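Local coordinates for SspB protein (PDB 6JUF) that probably acts as a metal-dependent DNA nuclease in the phosphorothioation-sensing SspABCD-SspE defence system against phages, at residues P227-R232 and F268-A273. Numbering follows the deposited sequence.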
loop_
_atom_site.group_PDB
_atom_site.type_symbol
_atom_site.label_atom_id
_atom_site.label_comp_id
_atom_site.label_asym_id
_atom_site.label_seq_id
_atom_site.Cartn_x
_atom_site.Cartn_y
_atom_site.Cartn_z
ATOM N N PRO B 227 14.931 5.577 -8.128
ATOM C CA PRO B 227 14.316 6.908 -8.125
ATOM C C PRO B 227 13.396 7.182 -6.962
ATOM O O PRO B 227 13.256 8.353 -6.582
ATOM C CB PRO B 227 13.557 6.972 -9.457
ATOM C CG PRO B 227 13.312 5.506 -9.790
ATOM C CD PRO B 227 14.573 4.811 -9.348
ATOM N N SER B 228 12.824 6.136 -6.377
ATOM C CA SER B 228 11.978 6.275 -5.159
ATOM C C SER B 228 12.687 6.471 -3.820
ATOM O O SER B 228 11.996 6.699 -2.818
ATOM C CB SER B 228 10.968 5.099 -5.021
ATOM O OG SER B 228 11.663 3.969 -4.550
ATOM N N LEU B 229 14.021 6.433 -3.816
ATOM C CA LEU B 229 14.838 6.488 -2.562
ATOM C C LEU B 229 15.405 7.891 -2.437
ATOM O O LEU B 229 16.366 8.242 -3.162
ATOM C CB LEU B 229 15.922 5.427 -2.599
ATOM C CG LEU B 229 16.935 5.421 -1.429
ATOM C CD1 LEU B 229 16.267 5.421 -0.060
ATOM C CD2 LEU B 229 17.931 4.261 -1.645
ATOM N N PRO B 230 14.796 8.718 -1.569
ATOM C CA PRO B 230 15.271 10.115 -1.496
ATOM C C PRO B 230 16.727 10.203 -0.968
ATOM O O PRO B 230 17.169 9.422 -0.091
ATOM C CB PRO B 230 14.283 10.821 -0.521
ATOM C CG PRO B 230 13.088 9.926 -0.514
ATOM C CD PRO B 230 13.636 8.511 -0.700
ATOM N N ALA B 231 17.460 11.215 -1.493
ATOM C CA ALA B 231 18.817 11.519 -0.989
ATOM C C ALA B 231 18.912 11.695 0.519
ATOM O O ALA B 231 19.859 11.190 1.127
ATOM C CB ALA B 231 19.342 12.767 -1.693
ATOM N N ARG B 232 17.938 12.380 1.139
ATOM C CA ARG B 232 18.010 12.564 2.585
ATOM C C ARG B 232 17.770 11.255 3.362
ATOM O O ARG B 232 18.223 11.101 4.462
ATOM C CB ARG B 232 17.053 13.670 3.066
ATOM C CG ARG B 232 17.600 15.049 2.610
ATOM C CD ARG B 232 16.746 16.199 3.149
ATOM N NE ARG B 232 15.499 16.285 2.424
ATOM C CZ ARG B 232 14.814 17.408 2.160
ATOM N NH1 ARG B 232 15.276 18.590 2.532
ATOM N NH2 ARG B 232 13.671 17.352 1.491
ATOM N N PHE B 268 20.082 -0.985 1.036
ATOM C CA PHE B 268 19.272 -0.391 -0.035
ATOM C C PHE B 268 19.633 -0.927 -1.412
ATOM O O PHE B 268 18.978 -0.561 -2.391
ATOM C CB PHE B 268 19.358 1.152 -0.032
ATOM C CG PHE B 268 18.911 1.803 1.276
ATOM C CD1 PHE B 268 17.818 1.281 2.001
ATOM C CD2 PHE B 268 19.466 2.999 1.683
ATOM C CE1 PHE B 268 17.330 1.937 3.148
ATOM C CE2 PHE B 268 18.988 3.666 2.831
ATOM C CZ PHE B 268 17.900 3.146 3.542
ATOM N N ARG B 269 20.704 -1.705 -1.500
ATOM C CA ARG B 269 21.190 -2.284 -2.761
ATOM C C ARG B 269 21.463 -1.152 -3.755
ATOM O O ARG B 269 20.903 -1.108 -4.862
ATOM C CB ARG B 269 20.261 -3.428 -3.266
ATOM C CG ARG B 269 20.293 -4.676 -2.354
ATOM C CD ARG B 269 21.725 -5.030 -1.932
ATOM N NE ARG B 269 21.833 -6.162 -0.980
ATOM C CZ ARG B 269 21.969 -7.421 -1.360
ATOM N NH1 ARG B 269 21.977 -7.702 -2.672
ATOM N NH2 ARG B 269 22.058 -8.389 -0.446
ATOM N N ILE B 270 22.248 -0.181 -3.304
ATOM C CA ILE B 270 22.702 0.946 -4.149
ATOM C C ILE B 270 24.216 0.964 -4.227
ATOM O O ILE B 270 24.892 0.459 -3.339
ATOM C CB ILE B 270 22.146 2.297 -3.644
ATOM C CG1 ILE B 270 22.580 2.533 -2.169
ATOM C CG2 ILE B 270 20.611 2.288 -3.866
ATOM C CD1 ILE B 270 22.162 3.901 -1.622
ATOM N N ARG B 271 24.727 1.513 -5.335
ATOM C CA ARG B 271 26.158 1.591 -5.601
ATOM C C ARG B 271 26.852 2.720 -4.839
ATOM O O ARG B 271 26.201 3.684 -4.460
ATOM C CB ARG B 271 26.363 1.786 -7.103
ATOM C CG ARG B 271 25.875 0.588 -7.888
ATOM C CD ARG B 271 26.409 0.566 -9.308
ATOM N NE ARG B 271 25.472 -0.106 -10.221
ATOM C CZ ARG B 271 25.130 -1.397 -10.185
ATOM N NH1 ARG B 271 25.629 -2.225 -9.267
ATOM N NH2 ARG B 271 24.267 -1.870 -11.075
ATOM N N GLU B 272 28.142 2.595 -4.620
ATOM C CA GLU B 272 28.939 3.651 -3.988
ATOM C C GLU B 272 28.701 5.005 -4.634
ATOM O O GLU B 272 28.641 5.989 -3.904
ATOM C CB GLU B 272 30.444 3.311 -4.035
ATOM C CG GLU B 272 31.267 4.140 -3.070
ATOM C CD GLU B 272 32.713 3.698 -3.044
ATOM O OE1 GLU B 272 33.005 2.498 -2.794
ATOM O OE2 GLU B 272 33.544 4.565 -3.253
ATOM N N ALA B 273 28.600 5.064 -5.972
ATOM C CA ALA B 273 28.426 6.321 -6.722
ATOM C C ALA B 273 27.119 6.946 -6.300
ATOM O O ALA B 273 27.003 8.173 -6.200
ATOM C CB ALA B 273 28.414 6.090 -8.255
#
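Leu-229 puts its two methyl groups against Phe-268, and one of them also reaches Ile-270. Leu-229 CD2 comes closest, 3.8 Å from Phe-268 CB. The same methyl, Leu-229 CD2, lies 3.9 Å from ring atom Phe-268 CD2. CD1 of Leu-229 sits over one face of the ring, 4.3 Å above its plane and shifted toward the rim. The two side chains cross at about a right angle. In Leu-229, CG is anti to the backbone N (chi1 175°), and this carries the isopropyl end across to Phe-268. Ile-270 adds its branch methyl CG2, 4.0 Å from Leu-229 CD2. Phe-268 CB and Ile-270 CG2 lie next to each other, and Leu-229 CD2 seats against both. All three side chains are buried and apolar, and the contact is small, with 118 Å² of summed buried surface. Ile-234 of helix 231-243 touches both Leu-229 and Ile-270. Leu-229 touches Trp-111 and Phe-268 touches His-114, both of helix 107-118. Pro-230 is the N-cap of helix 231-243, and Arg-271 is the N-cap of helix 272-285. The contact thus joins the lead-ins to these two helices in the DUF4007 region, away from the known magnesium site, as a small buried apolar cluster within the interior shared with helices 231-243 and 107-118.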